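Local coordinates for porin (Rhodobacter blasticus, PDB 3PRN), which forms trimeric outer-membrane channels that let small hydrophilic solutes up to about 0.6 kDa diffuse passively, at residues S28-N34 against L51-D57; G264-S270 against D282-D288. The protein carries 1 engineered substitution. Where two conformers were deposited one is given. Residues are numbered along the deposited sequence.

Interaction 1 (S28-N34 against L51-D57); sequences SSRLRIN and LRMQWDD. With MG (magnesium ion), chain B.
Two like charges lie flat against each other here: the guanidinium of Arg32 stacks on that of Arg52, centres 3.6 Å apart and planes at 11°, with Arg32 NH2 3.4 Å from Arg52 NH1. Each is held at its edge by a neutral carbonyl on the opposite strand: Arg32 NE and NH2 donate to Gln54 OE1 (2.8 and 3.0 Å), and Arg52 NE to Asn34 OD1 (2.7 Å). Arg30, Arg32 and Arg52 all run t, t, m through chi1 to chi3, so they lean across the ladder. Arg30 NE makes a salt bridge to Asp56 OD1 (2.8 Å), and Gln54 NE2 donates to Asp56 OD2 (3.0 Å), an atom also paired with Lys120.

Build the backbone as extended, antiparallel beta strands, axes 4.7 Å apart at 175°. Leu31-Trp55 and Ile33-Met53 are hydrogen-bonded pairs: Leu31 N to Trp55 O 2.9 Å, Trp55 N to Leu31 O 2.9 Å, Ile33 N to Met53 O 2.8 Å, Met53 N to Ile33 O 2.9 Å; Arg30-Asp56, Arg32-Gln54 and Asn34-Arg52 are non-hydrogen-bonded. At the far end Ser29 N donates to Asp57 OD1 (2.9 Å) and Asp57 N to Ser29 O (3.1 Å). Asp57 OD1 (2.1 Å) and Ser28 OG (2.0 Å) bind the magnesium ion, with three waters.

The alternation is that of a porin barrel wall: the polar ladder faces the channel, while Leu31, Ile33, Met53 and Trp55 face outward into the trimer contact, Met53 meeting Met53 of the third subunit and Ile33 packing on Ile35 of the second. Within the chain, strand 2-15 pairs with the other edge of 28-34, and Glu103 hydrogen-bonds Ser28 OG.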
# COMPACT_ATOMS: atom_id res chain seq x y z
N SER A 28 18.92 -3.21 -12.66
CA SER A 28 17.49 -3.48 -12.74
C SER A 28 17.09 -4.26 -11.48
O SER A 28 17.72 -5.28 -11.18
CB SER A 28 17.16 -4.30 -13.99
OG SER A 28 15.81 -4.71 -13.99
N SER A 29 15.97 -3.86 -10.89
CA SER A 29 15.57 -4.52 -9.64
C SER A 29 14.06 -4.50 -9.48
O SER A 29 13.36 -3.73 -10.15
CB SER A 29 16.27 -3.81 -8.47
OG SER A 29 15.91 -2.47 -8.44
N ARG A 30 13.59 -5.39 -8.60
CA ARG A 30 12.12 -5.50 -8.42
C ARG A 30 11.85 -5.91 -6.96
O ARG A 30 12.55 -6.76 -6.43
CB ARG A 30 11.58 -6.59 -9.35
CG ARG A 30 10.13 -7.01 -9.01
CD ARG A 30 9.59 -8.06 -9.94
NE ARG A 30 9.42 -7.56 -11.30
CZ ARG A 30 8.94 -8.32 -12.31
NH1 ARG A 30 8.56 -9.57 -12.13
NH2 ARG A 30 8.86 -7.73 -13.49
N LEU A 31 10.83 -5.33 -6.36
CA LEU A 31 10.38 -5.80 -5.06
C LEU A 31 8.92 -6.27 -5.23
O LEU A 31 8.11 -5.46 -5.77
CB LEU A 31 10.48 -4.72 -4.00
CG LEU A 31 9.73 -5.03 -2.68
CD1 LEU A 31 10.37 -6.25 -2.04
CD2 LEU A 31 9.84 -3.85 -1.74
N ARG A 32 8.59 -7.51 -4.89
CA ARG A 32 7.22 -7.96 -5.00
C ARG A 32 6.72 -8.42 -3.61
O ARG A 32 7.36 -9.26 -2.94
CB ARG A 32 7.06 -9.14 -6.00
CG ARG A 32 5.62 -9.68 -5.99
CD ARG A 32 5.54 -10.94 -6.92
NE ARG A 32 5.54 -10.49 -8.31
CZ ARG A 32 5.49 -11.28 -9.38
NH1 ARG A 32 5.41 -12.62 -9.26
NH2 ARG A 32 5.49 -10.72 -10.60
N ILE A 33 5.57 -7.87 -3.17
CA ILE A 33 4.93 -8.32 -1.96
C ILE A 33 3.53 -8.81 -2.29
O ILE A 33 2.76 -8.04 -2.87
CB ILE A 33 4.82 -7.18 -0.92
CG1 ILE A 33 6.19 -6.75 -0.39
CG2 ILE A 33 4.00 -7.58 0.31
CD1 ILE A 33 6.21 -5.30 0.10
N ASN A 34 3.17 -10.02 -1.86
CA ASN A 34 1.81 -10.52 -2.06
C ASN A 34 1.10 -10.52 -0.67
O ASN A 34 1.69 -10.99 0.33
CB ASN A 34 1.82 -11.95 -2.59
CG ASN A 34 2.49 -12.08 -3.96
OD1 ASN A 34 2.10 -11.41 -4.91
ND2 ASN A 34 3.46 -12.98 -4.02
N LEU A 51 -3.87 -9.47 -2.98
CA LEU A 51 -3.49 -8.16 -3.48
C LEU A 51 -1.95 -8.23 -3.71
O LEU A 51 -1.24 -8.87 -2.89
CB LEU A 51 -3.82 -7.07 -2.48
CG LEU A 51 -3.67 -5.64 -2.92
CD1 LEU A 51 -4.71 -5.27 -3.97
CD2 LEU A 51 -3.80 -4.69 -1.74
N ARG A 52 -1.43 -7.55 -4.72
CA ARG A 52 0.01 -7.47 -4.94
C ARG A 52 0.50 -6.01 -4.91
O ARG A 52 -0.17 -5.08 -5.44
CB ARG A 52 0.38 -8.07 -6.31
CG ARG A 52 1.85 -8.02 -6.70
CD ARG A 52 2.14 -8.96 -7.89
NE ARG A 52 1.96 -10.40 -7.43
CZ ARG A 52 2.05 -11.41 -8.28
NH1 ARG A 52 2.32 -11.19 -9.61
NH2 ARG A 52 1.94 -12.66 -7.88
N MET A 53 1.67 -5.76 -4.34
CA MET A 53 2.35 -4.47 -4.33
C MET A 53 3.73 -4.78 -4.95
O MET A 53 4.50 -5.56 -4.44
CB MET A 53 2.55 -3.86 -2.94
CG MET A 53 1.15 -3.47 -2.36
SD MET A 53 1.42 -2.81 -0.64
CE MET A 53 1.91 -1.15 -1.12
N GLN A 54 3.92 -4.31 -6.20
CA GLN A 54 5.17 -4.56 -6.88
C GLN A 54 5.80 -3.26 -7.38
O GLN A 54 5.07 -2.46 -7.96
CB GLN A 54 4.95 -5.46 -8.09
CG GLN A 54 6.25 -5.87 -8.82
CD GLN A 54 5.90 -6.86 -9.93
OE1 GLN A 54 5.37 -7.94 -9.57
NE2 GLN A 54 6.16 -6.53 -11.18
N TRP A 55 7.09 -3.13 -7.14
CA TRP A 55 7.84 -1.98 -7.61
C TRP A 55 8.95 -2.51 -8.55
O TRP A 55 9.60 -3.53 -8.26
CB TRP A 55 8.51 -1.24 -6.40
CG TRP A 55 9.40 -0.11 -6.88
CD1 TRP A 55 9.02 1.17 -7.18
CD2 TRP A 55 10.82 -0.19 -7.12
NE1 TRP A 55 10.11 1.89 -7.57
CE2 TRP A 55 11.23 1.09 -7.56
CE3 TRP A 55 11.76 -1.22 -7.06
CZ2 TRP A 55 12.55 1.36 -7.94
CZ3 TRP A 55 13.08 -0.96 -7.40
CH2 TRP A 55 13.46 0.36 -7.85
N ASP A 56 9.15 -1.82 -9.65
CA ASP A 56 10.24 -2.06 -10.57
C ASP A 56 11.05 -0.78 -10.80
O ASP A 56 10.52 0.32 -10.78
CB ASP A 56 9.70 -2.56 -11.95
CG ASP A 56 9.16 -4.01 -11.82
OD1 ASP A 56 9.96 -4.93 -12.02
OD2 ASP A 56 7.96 -4.18 -11.56
N ASP A 57 12.35 -0.92 -11.05
CA ASP A 57 13.17 0.26 -11.37
C ASP A 57 12.53 0.94 -12.59
O ASP A 57 12.02 0.29 -13.52
CB ASP A 57 14.64 -0.11 -11.60
CG ASP A 57 14.76 -0.95 -12.85
OD1 ASP A 57 14.56 -2.18 -12.75
OD2 ASP A 57 14.98 -0.38 -13.94
MG MG B . 14.15 -3.55 -14.31
O HOH W 1 12.58 -4.81 -12.83
O HOH W 2 12.00 -2.42 -14.86
O HOH W 3 14.89 -2.15 -15.97

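Interaction 2 (G264-S270 against D282-D288). With C8E ((hydroxyethyloxy)tri(ethyloxy)octane), chain D.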
# COMPACT_ATOMS: atom_id res chain seq x y z
N GLY A 264 15.95 -20.58 -1.15
CA GLY A 264 15.40 -19.25 -1.36
C GLY A 264 16.36 -18.17 -1.91
O GLY A 264 15.96 -17.01 -2.09
N VAL A 265 17.61 -18.49 -2.17
CA VAL A 265 18.51 -17.48 -2.77
C VAL A 265 19.12 -18.03 -4.08
O VAL A 265 19.83 -19.06 -4.06
CB VAL A 265 19.66 -17.05 -1.86
CG1 VAL A 265 20.57 -16.01 -2.53
CG2 VAL A 265 19.17 -16.40 -0.56
N LYS A 266 18.83 -17.36 -5.21
CA LYS A 266 19.35 -17.93 -6.47
C LYS A 266 20.09 -16.91 -7.28
O LYS A 266 19.58 -15.77 -7.42
CB LYS A 266 18.14 -18.55 -7.18
CG LYS A 266 18.35 -18.81 -8.64
CD LYS A 266 17.53 -20.00 -9.09
CE LYS A 266 16.17 -19.55 -9.59
NZ LYS A 266 15.24 -20.75 -9.43
N VAL A 267 21.32 -17.20 -7.75
CA VAL A 267 22.07 -16.23 -8.57
C VAL A 267 21.93 -16.67 -10.03
O VAL A 267 22.03 -17.89 -10.28
CB VAL A 267 23.54 -16.23 -8.22
CG1 VAL A 267 24.35 -15.18 -8.98
CG2 VAL A 267 23.64 -15.91 -6.72
N SER A 268 21.52 -15.82 -10.95
CA SER A 268 21.30 -16.28 -12.32
C SER A 268 21.83 -15.24 -13.30
O SER A 268 21.94 -14.05 -12.97
CB SER A 268 19.82 -16.40 -12.74
OG SER A 268 19.12 -17.21 -11.80
N GLY A 269 22.15 -15.70 -14.48
CA GLY A 269 22.66 -14.82 -15.54
C GLY A 269 22.36 -15.43 -16.92
O GLY A 269 22.10 -16.62 -16.99
N SER A 270 22.36 -14.59 -17.98
CA SER A 270 22.09 -15.17 -19.29
C SER A 270 22.67 -14.22 -20.33
O SER A 270 22.98 -13.10 -19.98
CB SER A 270 20.63 -15.41 -19.56
OG SER A 270 19.95 -14.17 -19.73
N ASP A 282 22.27 -10.48 -18.68
CA ASP A 282 21.93 -10.06 -17.31
C ASP A 282 22.67 -10.94 -16.31
O ASP A 282 23.11 -12.05 -16.65
CB ASP A 282 20.39 -10.21 -17.14
CG ASP A 282 19.98 -11.67 -17.13
OD1 ASP A 282 20.24 -12.36 -16.12
OD2 ASP A 282 19.40 -12.21 -18.09
N VAL A 283 22.87 -10.46 -15.11
CA VAL A 283 23.41 -11.24 -14.00
C VAL A 283 22.84 -10.59 -12.72
O VAL A 283 22.93 -9.38 -12.55
CB VAL A 283 24.95 -11.31 -13.97
CG1 VAL A 283 25.64 -9.99 -13.76
CG2 VAL A 283 25.40 -12.30 -12.87
N GLY A 284 22.28 -11.41 -11.86
CA GLY A 284 21.69 -10.89 -10.62
C GLY A 284 21.30 -12.00 -9.64
O GLY A 284 21.55 -13.19 -9.88
N VAL A 285 20.70 -11.54 -8.55
CA VAL A 285 20.21 -12.40 -7.46
C VAL A 285 18.74 -12.18 -7.18
O VAL A 285 18.24 -11.05 -7.27
CB VAL A 285 20.83 -12.07 -6.10
CG1 VAL A 285 21.30 -13.31 -5.33
CG2 VAL A 285 22.03 -11.14 -6.18
N ARG A 286 18.10 -13.25 -6.85
CA ARG A 286 16.72 -13.21 -6.40
C ARG A 286 16.71 -13.90 -5.01
O ARG A 286 17.31 -14.98 -4.82
CB ARG A 286 15.79 -13.95 -7.35
CG ARG A 286 14.36 -14.01 -6.81
CD ARG A 286 13.48 -14.97 -7.60
NE ARG A 286 12.31 -15.43 -6.85
CZ ARG A 286 11.09 -15.55 -7.39
NH1 ARG A 286 10.88 -15.26 -8.68
NH2 ARG A 286 10.02 -15.97 -6.72
N PHE A 287 16.00 -13.34 -4.06
CA PHE A 287 15.84 -13.92 -2.75
C PHE A 287 14.34 -13.89 -2.38
O PHE A 287 13.67 -12.88 -2.55
CB PHE A 287 16.72 -13.26 -1.71
CG PHE A 287 16.62 -11.75 -1.65
CD1 PHE A 287 17.29 -10.95 -2.55
CD2 PHE A 287 15.81 -11.17 -0.68
CE1 PHE A 287 17.26 -9.54 -2.43
CE2 PHE A 287 15.74 -9.78 -0.58
CZ PHE A 287 16.46 -8.98 -1.45
N ASP A 288 13.83 -15.01 -1.89
CA ASP A 288 12.44 -15.19 -1.58
C ASP A 288 12.25 -15.03 -0.06
O ASP A 288 13.15 -15.45 0.68
CB ASP A 288 11.98 -16.60 -2.00
CG ASP A 288 11.77 -16.59 -3.51
OD1 ASP A 288 12.79 -16.72 -4.29
OD2 ASP A 288 10.60 -16.40 -4.00
C1 C8E D . 28.77 -5.24 -17.65
C2 C8E D . 27.68 -5.65 -18.57
C3 C8E D . 27.55 -7.09 -18.66
C4 C8E D . 26.64 -7.49 -17.55
C5 C8E D . 26.11 -8.79 -18.04
C6 C8E D . 26.56 -9.83 -17.15
C7 C8E D . 26.54 -10.99 -18.04
C8 C8E D . 27.12 -12.13 -17.27
O9 C8E D . 26.62 -13.46 -17.47
C10 C8E D . 27.03 -14.12 -18.67
C11 C8E D . 26.05 -15.23 -18.91
O12 C8E D . 26.35 -16.38 -18.06
C13 C8E D . 26.27 -17.64 -18.76
C14 C8E D . 27.42 -18.69 -18.93
O15 C8E D . 27.33 -19.86 -19.82
C16 C8E D . 27.33 -21.09 -19.04
C17 C8E D . 28.72 -21.64 -18.71
O18 C8E D . 29.09 -22.98 -18.35
C19 C8E D . 28.42 -23.63 -17.23
C20 C8E D . 28.95 -23.64 -15.73
O21 C8E D . 28.89 -22.32 -15.12
O HOH W 4 15.10 -17.44 -4.95
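Asp282 begins the segment with paired backbone hydrogen bonds to Ser270, each 3.0 Å (Ser270 N to Asp282 O, Asp282 N to Ser270 O), and its carboxylate takes a short hydrogen bond, Ser270 OG to Asp282 OD2 at 2.6 Å. Val283 sits across from Gly269 with CA atoms only 4.0 Å apart; a side chain on Gly269 would run tightly into Asp282 O. Val283 CG1 also touches the detergent, 3.5 Å from C8E C6, as suits a surface facing the membrane. Gly284 forms the next hydrogen-bonded pair, its N to Ser268 O at 2.9 Å and its O taken by Ser268 N at 2.8 Å. Val285 CG1 then meets Val267 CG2 (3.8 Å) and Val265 CG1 (4.0 Å), an apolar patch on the barrel's outer face. Lys266 N to Arg286 O (2.9 Å) and Arg286 N to Lys266 O (3.0 Å) are hydrogen bonds; Arg286 turns inward, where NH2 makes a salt bridge to Asp288 OD2 (2.8 Å). Phe287 CB lies 4.1 Å from Val265 CG2, and its ring meets Phe47 of the second subunit. Asp288 N closes the ladder on Gly264 O (2.9 Å); Gly264 has positive phi, which favours glycine.

This is the last hairpin of the barrel. Strand 252-262 flanks 264-270, strand 2-15 closes the barrel against 282-288, and Tyr102 and the engineered Trp104 lie over Ser268 from the inside.

How the interactions relate
Interactions 1 and 2 belong to one barrel wall, with strand 2-15 lying between them: it pairs with 28-34 along one edge and with 282-288 along the other. Their centres are 15 Å apart and their nearest atoms about 6 Å, so they do not touch and are joined through shared neighbours. Tyr7 hydrogen-bonds Arg30 and makes a cation-pi contact with Arg286, while Arg9 lies close to both arginines. Tyr102, in a loop folded into the channel, hydrogen-bonds Ser28 O through its OH and Asp282 OD1 through its backbone N. The magnesium site belongs to interaction 1; the side chain of Asp282 is about 10 Å from the ion. Outward, both contacts pack on the second subunit.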